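Local atomic coordinates of ribonuclease S-3 (Pyrus pyrifolia, PDB entry 1IQQ), a protein that cleaves RNA as a T2-family ribonuclease of the pistil and serves gametophytic self-incompatibility, by which the pear rejects its own pollen. Residues Leu79-Glu84 and His101-Val106; Trp36-Asn39 and Pro43-Ser46; Lys154-Gly159 and Glu163-Thr168; Ala141-Asn144 and Lys149-Lys152; Trp68-Val71 and Lys76-Leu79. All coordinates share one frame; numbering follows the deposited sequence.

From the N terminus, contact 2 comes first: Pro43-Ser46 turns back on the end of strand 30-38 and closes a short loop. Contact 5 follows, closing the loop between helices 58-67 and 77-89 at the start of the latter. Leu79 belongs to both contact 5 and contact 1, which carries on along helix 77-89 and sets it against helix 99-112. Contact 4 closes the loop after helix 135-143, and its last residue begins strand 152-158, the first strand of the hairpin in contact 3. The loops run in series without nesting. Contacts 1 and 5 join through Trp68, and contacts 3 and 4 where Ile167 meets Ile142.

Contact 1: Leu79-Glu84 and His101-Val106; sequences LFWDKE and HYFETV
Phe103 brings the outer end of its ring to Trp81 on the facing helix, with the ring atom CZ 3.7 Å from Trp81 CB. The indole lies obliquely to this phenyl ring, its five-membered ring 5.5 Å away between centroids and the planes at 65°. With chi1 at -72°, CG of Phe103 stands anti to the carbonyl carbon, and the ring is directed at helix 77-89. There the backbone oxygen of Trp81 lies in the plane of the phenyl ring at its edge, 3.3 Å from CZ.

Helices 77-89 and 99-112 are two of the helices packed against the sheet in the alpha+beta fold of the T2 ribonucleases, and the former carries the catalytic Glu84. Leu64 of helix 58-67 packs on both Trp81 and Phe103, while Trp81 NE1 is hydrogen-bonded to the carbonyl of Trp68.

The polar link runs through water. One molecule donates to Glu84 OE1 at 2.8 Å and to Tyr102 OH at 2.7 Å, bridging the active-site carboxylate to the second helix. Tyr102 OH is also hydrogen-bonded to the backbone oxygen of Leu35 in strand 30-38, which fixes the phenol end. Next to the hydroxyl-bearing carbon, CE2 of the tyrosine ring comes obliquely to 3.8 Å from Glu84 O.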
# COMPACT_ATOMS: atom_id res chain seq x y z
N LEU A 79 13.45 -7.98 9.82
CA LEU A 79 12.53 -9.06 10.13
C LEU A 79 11.17 -8.73 9.51
O LEU A 79 10.47 -9.62 9.08
CB LEU A 79 12.40 -9.26 11.66
CG LEU A 79 11.50 -10.43 12.04
CD1 LEU A 79 12.08 -11.77 11.55
CD2 LEU A 79 11.32 -10.44 13.55
N PHE A 80 10.82 -7.45 9.48
CA PHE A 80 9.55 -6.95 8.87
C PHE A 80 9.53 -7.28 7.35
O PHE A 80 8.56 -7.83 6.84
CB PHE A 80 9.52 -5.43 9.14
CG PHE A 80 8.52 -4.63 8.32
CD1 PHE A 80 7.17 -4.54 8.71
CD2 PHE A 80 8.96 -3.86 7.24
CE1 PHE A 80 6.30 -3.67 7.98
CE2 PHE A 80 8.14 -3.02 6.55
CZ PHE A 80 6.80 -2.90 6.91
N TRP A 81 10.62 -6.97 6.63
CA TRP A 81 10.62 -7.35 5.22
C TRP A 81 10.61 -8.88 5.03
O TRP A 81 9.94 -9.41 4.07
CB TRP A 81 11.83 -6.76 4.54
CG TRP A 81 11.80 -5.27 4.45
CD1 TRP A 81 10.69 -4.48 4.23
CD2 TRP A 81 12.90 -4.40 4.64
NE1 TRP A 81 11.05 -3.15 4.29
CE2 TRP A 81 12.40 -3.07 4.55
CE3 TRP A 81 14.27 -4.60 4.90
CZ2 TRP A 81 13.20 -1.94 4.72
CZ3 TRP A 81 15.10 -3.47 5.06
CH2 TRP A 81 14.55 -2.14 4.97
N ASP A 82 11.35 -9.62 5.88
CA ASP A 82 11.36 -11.06 5.74
C ASP A 82 9.91 -11.59 5.81
O ASP A 82 9.57 -12.52 5.02
CB ASP A 82 12.14 -11.66 6.92
CG ASP A 82 13.64 -11.60 6.74
OD1 ASP A 82 14.17 -11.18 5.72
OD2 ASP A 82 14.30 -12.04 7.69
N LYS A 83 9.10 -11.06 6.71
CA LYS A 83 7.68 -11.55 6.84
C LYS A 83 6.83 -11.17 5.62
O LYS A 83 5.90 -11.91 5.29
CB LYS A 83 7.01 -11.03 8.12
CG LYS A 83 7.72 -11.49 9.45
CD LYS A 83 6.92 -10.90 10.64
CE LYS A 83 7.75 -10.85 11.92
NZ LYS A 83 8.31 -9.45 12.20
N GLU A 84 7.07 -9.99 5.06
CA GLU A 84 6.29 -9.62 3.86
C GLU A 84 6.59 -10.57 2.74
O GLU A 84 5.67 -10.97 2.00
CB GLU A 84 6.65 -8.17 3.42
CG GLU A 84 6.26 -7.11 4.54
CD GLU A 84 4.78 -7.01 4.82
OE1 GLU A 84 3.89 -7.40 4.00
OE2 GLU A 84 4.49 -6.50 5.94
N HIS A 101 13.56 -10.25 -6.28
CA HIS A 101 12.71 -9.82 -7.36
C HIS A 101 11.41 -9.23 -6.83
O HIS A 101 10.88 -8.28 -7.40
CB HIS A 101 12.46 -11.02 -8.32
CG HIS A 101 11.59 -10.69 -9.50
ND1 HIS A 101 11.86 -9.66 -10.39
CD2 HIS A 101 10.49 -11.31 -9.95
CE1 HIS A 101 10.95 -9.68 -11.36
NE2 HIS A 101 10.12 -10.67 -11.12
N TYR A 102 10.91 -9.79 -5.74
CA TYR A 102 9.70 -9.23 -5.13
C TYR A 102 9.89 -7.77 -4.71
O TYR A 102 9.06 -6.89 -5.06
CB TYR A 102 9.37 -10.05 -3.86
CG TYR A 102 8.18 -9.61 -3.08
CD1 TYR A 102 6.91 -9.47 -3.70
CD2 TYR A 102 8.28 -9.37 -1.68
CE1 TYR A 102 5.75 -9.11 -2.95
CE2 TYR A 102 7.17 -9.02 -0.95
CZ TYR A 102 5.89 -8.88 -1.57
OH TYR A 102 4.77 -8.55 -0.85
N PHE A 103 10.96 -7.47 -4.01
CA PHE A 103 11.19 -6.12 -3.57
C PHE A 103 11.58 -5.23 -4.74
O PHE A 103 11.21 -4.06 -4.76
CB PHE A 103 12.24 -6.17 -2.46
CG PHE A 103 11.71 -6.75 -1.18
CD1 PHE A 103 10.63 -6.17 -0.49
CD2 PHE A 103 12.28 -7.93 -0.64
CE1 PHE A 103 10.15 -6.79 0.66
CE2 PHE A 103 11.80 -8.52 0.51
CZ PHE A 103 10.72 -7.95 1.17
N GLU A 104 12.36 -5.76 -5.69
CA GLU A 104 12.69 -4.93 -6.88
C GLU A 104 11.42 -4.62 -7.65
O GLU A 104 11.30 -3.53 -8.21
CB GLU A 104 13.67 -5.70 -7.77
CG GLU A 104 15.06 -5.81 -7.17
CD GLU A 104 15.89 -6.95 -7.75
OE1 GLU A 104 15.41 -7.66 -8.68
OE2 GLU A 104 17.03 -7.13 -7.23
N THR A 105 10.47 -5.55 -7.68
CA THR A 105 9.20 -5.32 -8.39
C THR A 105 8.41 -4.19 -7.70
O THR A 105 7.85 -3.32 -8.37
CB THR A 105 8.37 -6.57 -8.37
OG1 THR A 105 9.04 -7.56 -9.21
CG2 THR A 105 6.94 -6.28 -8.94
N VAL A 106 8.36 -4.19 -6.36
CA VAL A 106 7.70 -3.07 -5.64
C VAL A 106 8.33 -1.73 -5.92
O VAL A 106 7.65 -0.74 -6.11
CB VAL A 106 7.73 -3.37 -4.13
CG1 VAL A 106 7.32 -2.16 -3.31
CG2 VAL A 106 6.72 -4.52 -3.85
O HOH W 1 3.44 -7.43 1.26

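Contact 2: Trp36-Asn39 and Pro43-Ser46; sequences WPSN and PDPS
Asp44 lays its side chain along Ser38, and each of its atoms meets something on Trp36-Asn39. Its CB lies 3.7 Å from the carbonyl oxygen of Pro37. With CG anti to the carbonyl carbon (chi1 -59°), the carboxylate is carried over Ser38, and its CG packs on CA and CB of that serine. At the tip the two oxygens part company. OD1 accepts the backbone N-H of Asn39 at 2.9 Å in a fairly straight bond (164° at the hydrogen), met on the anti side and well out of the carboxylate plane; a water also lies within bonding distance of OD1 and of the Asn39 carbonyl oxygen. OD2 turns the other way, passing 3.7 Å from Ser38 OG without a hydrogen bond and coming to 3.9 Å from Trp36 CE3, where the carboxylate and indole planes stand 60° apart.

Asn39 returns the grip: its ND2 donates to the carbonyl oxygen of Pro43 at 3.0 Å. These two bonds, side chain to backbone in both directions, pin the turn that follows the strand. Pro45 packs alongside, its CD 3.4 Å from Pro37 O, and the same oxygen is joined to that of Pro45 by a water donating to both.

Trp36-Ser38 ends strand 30-38, whose backbone pairs with strand 3-10; Ser38 OG is hydrogen-bonded to Trp36 O and to Gln5 NE2. The Trp36 ring stacks on His88, the proton acceptor carried by helix 77-89, while Pro37 and Pro45 both touch Cys91 just beyond that helix.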
# COMPACT_ATOMS: atom_id res chain seq x y z
N TRP A 36 0.29 -7.74 -2.36
CA TRP A 36 -0.35 -9.02 -2.07
C TRP A 36 -0.92 -9.79 -3.20
O TRP A 36 -1.79 -9.28 -3.90
CB TRP A 36 -1.56 -8.84 -1.12
CG TRP A 36 -1.27 -8.21 0.20
CD1 TRP A 36 -0.04 -7.91 0.78
CD2 TRP A 36 -2.28 -7.86 1.16
NE1 TRP A 36 -0.27 -7.38 2.06
CE2 TRP A 36 -1.63 -7.36 2.30
CE3 TRP A 36 -3.68 -7.92 1.16
CZ2 TRP A 36 -2.34 -6.91 3.46
CZ3 TRP A 36 -4.38 -7.49 2.29
CH2 TRP A 36 -3.71 -7.00 3.42
N PRO A 37 -0.41 -10.99 -3.49
CA PRO A 37 -1.02 -11.84 -4.53
C PRO A 37 -2.40 -12.10 -3.85
O PRO A 37 -2.49 -12.49 -2.63
CB PRO A 37 -0.15 -13.10 -4.50
CG PRO A 37 1.21 -12.58 -4.11
CD PRO A 37 0.89 -11.53 -3.04
N SER A 38 -3.49 -11.90 -4.58
CA SER A 38 -4.84 -11.95 -3.99
C SER A 38 -5.81 -12.74 -4.81
O SER A 38 -5.56 -12.99 -5.98
CB SER A 38 -5.39 -10.51 -3.90
OG SER A 38 -4.47 -9.75 -3.14
N ASN A 39 -6.91 -13.18 -4.19
CA ASN A 39 -7.93 -13.96 -4.91
C ASN A 39 -9.21 -13.18 -5.01
O ASN A 39 -9.61 -12.43 -4.10
CB ASN A 39 -8.23 -15.27 -4.16
CG ASN A 39 -7.11 -16.30 -4.33
OD1 ASN A 39 -6.39 -16.33 -5.33
ND2 ASN A 39 -6.99 -17.18 -3.34
N PRO A 43 -10.57 -16.05 0.62
CA PRO A 43 -9.29 -15.55 1.15
C PRO A 43 -8.15 -15.58 0.19
O PRO A 43 -8.06 -16.46 -0.63
CB PRO A 43 -8.96 -16.50 2.34
CG PRO A 43 -10.10 -17.41 2.46
CD PRO A 43 -10.93 -17.36 1.20
N ASP A 44 -7.22 -14.63 0.39
CA ASP A 44 -6.01 -14.58 -0.45
C ASP A 44 -5.05 -15.67 -0.04
O ASP A 44 -5.16 -16.21 1.07
CB ASP A 44 -5.28 -13.24 -0.25
CG ASP A 44 -6.15 -12.03 -0.58
OD1 ASP A 44 -7.04 -12.11 -1.49
OD2 ASP A 44 -5.96 -10.94 0.04
N PRO A 45 -4.12 -16.05 -0.92
CA PRO A 45 -3.13 -17.10 -0.55
C PRO A 45 -2.18 -16.45 0.48
O PRO A 45 -2.07 -15.20 0.59
CB PRO A 45 -2.44 -17.43 -1.88
CG PRO A 45 -2.49 -16.10 -2.59
CD PRO A 45 -3.87 -15.54 -2.27
N SER A 46 -1.55 -17.31 1.29
CA SER A 46 -0.63 -16.88 2.33
C SER A 46 0.39 -17.96 2.60
O SER A 46 0.06 -19.16 2.61
CB SER A 46 -1.43 -16.62 3.62
OG SER A 46 -0.62 -16.16 4.68
O HOH W 2 -0.81 -12.87 -0.41
O HOH W 3 -8.91 -10.10 -2.60

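Contact 3: Lys154-Gly159 and Glu163-Thr168; sequences KCQKKG and ELVEIT
Lys154-Lys158 and Glu163-Thr168 form the antiparallel arms of a beta hairpin, with a classic bulge in which Val165 and Glu166 both face Lys154 and both give their N-H to its carbonyl oxygen. Beyond the bulge Gln156 and Glu163 make a hydrogen-bonded pair, and their side chains repeat the link. Gln156 NE2 donates to Glu163 OE2 at 2.8 Å, with the oxygen in the amide plane and the nitrogen reaching it from the anti side; NE2 also donates to Ala13 O of helix 11-14. In both residues CG sits between the backbone N and carbonyl carbon (chi1 60° and 48°), which brings Gln156 CG to 3.5 Å from Glu163 CG and lets amide meet carboxylate. Val165 lies across the glutamine, its CG2 3.4 Å from Gln156 CG.

Lys154 and Glu166 run side by side in the same direction, with Lys154 CD 3.6 Å from Glu166 OE1. On the opposite face Cys155, in disulfide linkage to Cys193, lies with its SG 4.3 Å from Leu164 CD1.

Lys154 NZ remains 4.3 Å from Glu166 OE1, beyond a salt bridge, where the charges would still attract weakly. Glu163 OE2 has a second donor in Asn16 ND2, which together with Gln156 would favour the charged form.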
# COMPACT_ATOMS: atom_id res chain seq x y z
N LYS A 154 -8.84 3.03 2.60
CA LYS A 154 -9.02 2.73 4.03
C LYS A 154 -8.92 4.04 4.77
O LYS A 154 -8.00 4.84 4.52
CB LYS A 154 -7.90 1.83 4.56
CG LYS A 154 -8.13 1.50 6.03
CD LYS A 154 -7.03 0.54 6.55
CE LYS A 154 -7.42 -0.12 7.85
NZ LYS A 154 -6.45 -1.27 8.05
N CYS A 155 -9.86 4.27 5.70
CA CYS A 155 -9.86 5.48 6.53
C CYS A 155 -9.92 5.03 8.03
O CYS A 155 -10.07 3.85 8.31
CB CYS A 155 -11.09 6.31 6.25
SG CYS A 155 -10.98 7.24 4.68
N GLN A 156 -9.78 6.01 8.93
CA GLN A 156 -9.95 5.68 10.35
C GLN A 156 -10.61 6.86 11.01
O GLN A 156 -10.42 8.02 10.62
CB GLN A 156 -8.61 5.41 11.05
CG GLN A 156 -7.67 6.57 11.00
CD GLN A 156 -6.25 6.19 11.46
OE1 GLN A 156 -5.99 5.04 11.65
NE2 GLN A 156 -5.36 7.17 11.57
N LYS A 157 -11.42 6.59 12.06
CA LYS A 157 -12.06 7.69 12.77
C LYS A 157 -11.36 7.93 14.12
O LYS A 157 -11.13 6.99 14.86
CB LYS A 157 -13.54 7.42 13.04
CG LYS A 157 -14.23 8.66 13.66
CD LYS A 157 -15.74 8.55 13.59
CE LYS A 157 -16.38 9.57 14.53
NZ LYS A 157 -17.83 9.31 14.66
N LYS A 158 -11.11 9.19 14.42
CA LYS A 158 -10.43 9.58 15.66
C LYS A 158 -11.30 10.67 16.21
O LYS A 158 -11.22 11.79 15.72
CB LYS A 158 -9.07 10.21 15.32
CG LYS A 158 -8.12 9.40 14.39
CD LYS A 158 -7.60 8.14 15.07
CE LYS A 158 -7.08 8.46 16.49
NZ LYS A 158 -6.26 7.37 17.14
N GLY A 159 -12.11 10.38 17.21
CA GLY A 159 -12.95 11.45 17.71
C GLY A 159 -13.89 11.89 16.62
O GLY A 159 -14.54 11.05 16.01
N GLU A 163 -9.82 10.29 9.03
CA GLU A 163 -8.68 10.54 8.12
C GLU A 163 -8.37 9.39 7.18
O GLU A 163 -8.64 8.21 7.46
CB GLU A 163 -7.44 10.82 8.89
CG GLU A 163 -7.20 9.91 9.91
CD GLU A 163 -6.30 10.63 10.94
OE1 GLU A 163 -6.50 11.82 11.17
OE2 GLU A 163 -5.42 9.99 11.46
N LEU A 164 -7.85 9.78 6.02
CA LEU A 164 -7.40 8.79 4.98
C LEU A 164 -6.12 8.08 5.53
O LEU A 164 -5.20 8.73 6.04
CB LEU A 164 -7.04 9.60 3.72
CG LEU A 164 -6.49 8.80 2.55
CD1 LEU A 164 -7.65 7.82 2.04
CD2 LEU A 164 -6.09 9.77 1.43
N VAL A 165 -6.07 6.77 5.36
CA VAL A 165 -4.92 6.00 5.88
C VAL A 165 -4.26 5.14 4.78
O VAL A 165 -3.02 5.12 4.72
CB VAL A 165 -5.35 5.07 6.99
CG1 VAL A 165 -4.08 4.46 7.68
CG2 VAL A 165 -6.17 5.86 8.06
N GLU A 166 -5.01 4.43 3.95
CA GLU A 166 -4.37 3.58 2.94
C GLU A 166 -5.06 3.70 1.60
O GLU A 166 -6.30 3.95 1.55
CB GLU A 166 -4.37 2.04 3.29
CG GLU A 166 -3.67 1.70 4.57
CD GLU A 166 -3.66 0.21 4.84
OE1 GLU A 166 -4.46 -0.56 4.35
OE2 GLU A 166 -2.80 -0.22 5.65
N ILE A 167 -4.27 3.55 0.54
CA ILE A 167 -4.83 3.52 -0.83
C ILE A 167 -4.20 2.33 -1.52
O ILE A 167 -2.97 2.16 -1.48
CB ILE A 167 -4.56 4.81 -1.60
CG1 ILE A 167 -5.48 5.92 -1.06
CG2 ILE A 167 -4.90 4.59 -3.10
CD1 ILE A 167 -5.26 7.34 -1.66
N THR A 168 -5.03 1.46 -2.12
CA THR A 168 -4.57 0.29 -2.81
C THR A 168 -4.87 0.40 -4.28
O THR A 168 -6.00 0.77 -4.68
CB THR A 168 -5.33 -0.94 -2.28
OG1 THR A 168 -5.00 -1.13 -0.90
CG2 THR A 168 -4.99 -2.23 -3.11

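Contact 4: Ala141-Asn144 and Lys149-Lys152; sequences AIRN and KKPK
Pro151 sets its ring against Ile142, with CG 3.7 Å from the branch methyl CG2 and the two side chains crossing at a slant. This is the close-packed half of the contact. CG2 stands anti to the backbone N of Ile142 and faces the proline, whereas the longer branch leads away into the core, where Ile142 meets Val117, Ile120 and Leu121 of helix 117-123 and Ile167 of strand 161-171. Arg143 adds its aliphatic stem: CG lies 3.3 Å from the Lys149 carbonyl oxygen and 3.9 Å from Pro151 CD, crossing the proline at about a right angle.

Toward the surface the fit slackens. Arg143 and Lys150 run side by side and point the same way, and the bend at chi4 (51°) brings Lys150 NZ over one face of the guanidinium, 3.5 Å from Arg143 NH2. The arginine itself is held by Asn148 O, which accepts from its NE. The contact joins the end of helix 135-143 to the residues that lead into strand 152-158.

Two donors of like charge meet here without a bond between them. Beside the apolar packing of Ile142 and Pro151, their proximity should cost some electrostatic energy and would tend to lower the proton affinity of the lysine.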
# COMPACT_ATOMS: atom_id res chain seq x y z
N ALA A 141 -8.69 11.54 -8.30
CA ALA A 141 -7.25 11.77 -8.44
C ALA A 141 -6.51 10.46 -8.66
O ALA A 141 -5.60 10.37 -9.55
CB ALA A 141 -6.72 12.46 -7.17
N ILE A 142 -6.82 9.44 -7.88
CA ILE A 142 -6.13 8.18 -8.08
C ILE A 142 -6.49 7.55 -9.43
O ILE A 142 -5.62 7.10 -10.15
CB ILE A 142 -6.47 7.18 -6.91
CG1 ILE A 142 -6.05 7.77 -5.58
CG2 ILE A 142 -5.75 5.84 -7.15
CD1 ILE A 142 -4.50 8.05 -5.47
N ARG A 143 -7.75 7.56 -9.80
CA ARG A 143 -8.16 6.93 -11.11
C ARG A 143 -7.44 7.65 -12.25
O ARG A 143 -7.06 6.98 -13.22
CB ARG A 143 -9.68 7.04 -11.29
CG ARG A 143 -10.45 6.09 -10.33
CD ARG A 143 -11.92 6.35 -10.53
NE ARG A 143 -12.34 5.71 -11.76
CZ ARG A 143 -13.51 5.96 -12.35
NH1 ARG A 143 -14.34 6.88 -11.85
NH2 ARG A 143 -13.85 5.21 -13.39
N ASN A 144 -7.18 8.94 -12.11
CA ASN A 144 -6.47 9.68 -13.19
C ASN A 144 -5.02 9.29 -13.31
O ASN A 144 -4.40 9.65 -14.36
CB ASN A 144 -6.57 11.23 -13.01
CG ASN A 144 -6.66 11.99 -14.33
OD1 ASN A 144 -7.27 11.49 -15.28
ND2 ASN A 144 -6.17 13.22 -14.37
N LYS A 149 -8.88 2.92 -13.25
CA LYS A 149 -9.29 1.82 -12.39
C LYS A 149 -9.54 2.28 -10.96
O LYS A 149 -8.86 3.20 -10.48
CB LYS A 149 -8.27 0.67 -12.45
CG LYS A 149 -8.13 0.08 -13.90
CD LYS A 149 -9.47 -0.27 -14.51
CE LYS A 149 -9.31 -0.93 -15.92
NZ LYS A 149 -8.93 -2.29 -15.78
N LYS A 150 -10.51 1.62 -10.35
CA LYS A 150 -10.95 2.05 -8.99
C LYS A 150 -10.10 1.49 -7.88
O LYS A 150 -9.85 0.30 -7.81
CB LYS A 150 -12.35 1.62 -8.80
CG LYS A 150 -13.28 2.17 -9.87
CD LYS A 150 -14.66 1.46 -9.68
CE LYS A 150 -15.82 2.23 -10.44
NZ LYS A 150 -15.57 2.56 -11.91
N PRO A 151 -9.61 2.40 -7.06
CA PRO A 151 -8.76 1.96 -5.94
C PRO A 151 -9.61 1.56 -4.75
O PRO A 151 -10.79 1.83 -4.74
CB PRO A 151 -7.94 3.21 -5.61
CG PRO A 151 -8.95 4.35 -5.89
CD PRO A 151 -9.71 3.86 -7.18
N LYS A 152 -8.97 0.89 -3.82
CA LYS A 152 -9.61 0.53 -2.55
C LYS A 152 -8.99 1.47 -1.51
O LYS A 152 -7.72 1.58 -1.35
CB LYS A 152 -9.36 -0.94 -2.19
CG LYS A 152 -9.91 -1.28 -0.78
CD LYS A 152 -9.94 -2.81 -0.58
CE LYS A 152 -10.46 -3.13 0.86
NZ LYS A 152 -10.51 -4.64 0.95

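Contact 5: Trp68-Val71 and Lys76-Leu79; sequences WPNV and KNNL
Asn77 points its amide oxygen at the backbone of Asn70, and OD1 accepts the Asn70 N-H at 2.9 Å. The bond is fairly straight, 161° at the hydrogen, with the donor tilted 27° from the plane of the amide. The same oxygen comes within 3.1 Å of Asn70 CB, close against the root of that side chain. A chi1 of -79° places CG of Asn77 anti to its own carbonyl carbon and carries the amide from the first residue of helix 77-89, just after the N-cap Lys76, back to the loop.

With CG anti to the backbone N, the Asn70 side chain turns to Lys76, whose CB lies 3.4 Å from Asn70 ND2; the two side chains cross at a slant, in van der Waals contact. On the other branch of the amide, OD1 accepts from Phe72 N in an Asx turn, which fixes its orientation. As in related enzymes, Asn70 and Val71 probably contact the 3'-terminal ribonucleotide 3'-phosphate of RNA, so this bonding may shape part of that site.

Asn70 also touches Phe80, one turn further along helix 77-89, and Asn77 reaches Glu65 of helix 58-67. Pro69 packs on Thr31 of strand 30-38 and on Gln11 of helix 11-14.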
# COMPACT_ATOMS: atom_id res chain seq x y z
N TRP A 68 9.69 1.47 1.66
CA TRP A 68 8.92 0.49 2.43
C TRP A 68 9.40 0.38 3.88
O TRP A 68 9.68 -0.69 4.38
CB TRP A 68 8.98 -0.90 1.78
CG TRP A 68 7.89 -1.87 2.22
CD1 TRP A 68 7.09 -1.79 3.33
CD2 TRP A 68 7.48 -3.05 1.50
NE1 TRP A 68 6.17 -2.87 3.33
CE2 TRP A 68 6.41 -3.64 2.22
CE3 TRP A 68 7.92 -3.65 0.31
CZ2 TRP A 68 5.78 -4.81 1.78
CZ3 TRP A 68 7.30 -4.83 -0.15
CH2 TRP A 68 6.23 -5.39 0.59
N PRO A 69 9.48 1.53 4.59
CA PRO A 69 9.92 1.42 6.00
C PRO A 69 8.89 0.77 6.92
O PRO A 69 7.70 0.79 6.66
CB PRO A 69 10.07 2.90 6.42
CG PRO A 69 9.00 3.61 5.51
CD PRO A 69 9.25 2.93 4.19
N ASN A 70 9.35 0.17 8.02
CA ASN A 70 8.49 -0.26 9.13
C ASN A 70 8.39 1.08 9.88
O ASN A 70 9.35 1.54 10.52
CB ASN A 70 9.25 -1.28 10.02
CG ASN A 70 8.49 -1.64 11.25
OD1 ASN A 70 7.60 -0.91 11.67
ND2 ASN A 70 8.89 -2.73 11.88
N VAL A 71 7.24 1.74 9.74
CA VAL A 71 7.05 3.05 10.33
C VAL A 71 7.04 3.06 11.85
O VAL A 71 7.25 4.14 12.44
CB VAL A 71 5.72 3.68 9.80
CG1 VAL A 71 5.82 3.85 8.31
CG2 VAL A 71 4.54 2.83 10.16
N LYS A 76 13.49 -2.63 13.19
CA LYS A 76 12.86 -3.93 12.95
C LYS A 76 12.61 -4.14 11.44
O LYS A 76 11.91 -5.09 11.07
CB LYS A 76 11.50 -4.05 13.69
CG LYS A 76 11.52 -3.84 15.24
CD LYS A 76 10.05 -4.13 15.78
CE LYS A 76 9.87 -3.99 17.30
NZ LYS A 76 10.87 -4.79 18.12
N ASN A 77 13.15 -3.27 10.61
CA ASN A 77 12.97 -3.40 9.15
C ASN A 77 13.34 -4.78 8.60
O ASN A 77 12.55 -5.32 7.82
CB ASN A 77 13.80 -2.38 8.35
CG ASN A 77 13.19 -0.94 8.30
OD1 ASN A 77 12.03 -0.73 8.66
ND2 ASN A 77 13.98 0.02 7.82
N ASN A 78 14.47 -5.38 8.98
CA ASN A 78 14.81 -6.66 8.30
C ASN A 78 13.87 -7.80 8.56
O ASN A 78 13.45 -8.48 7.62
CB ASN A 78 16.24 -7.14 8.61
CG ASN A 78 17.31 -6.35 7.89
OD1 ASN A 78 17.12 -5.81 6.78
ND2 ASN A 78 18.51 -6.36 8.50
N LEU A 79 13.45 -7.98 9.82
CA LEU A 79 12.53 -9.06 10.13
C LEU A 79 11.17 -8.73 9.51
O LEU A 79 10.47 -9.62 9.08
CB LEU A 79 12.40 -9.26 11.66
CG LEU A 79 11.50 -10.43 12.04
CD1 LEU A 79 12.08 -11.77 11.55
CD2 LEU A 79 11.32 -10.44 13.55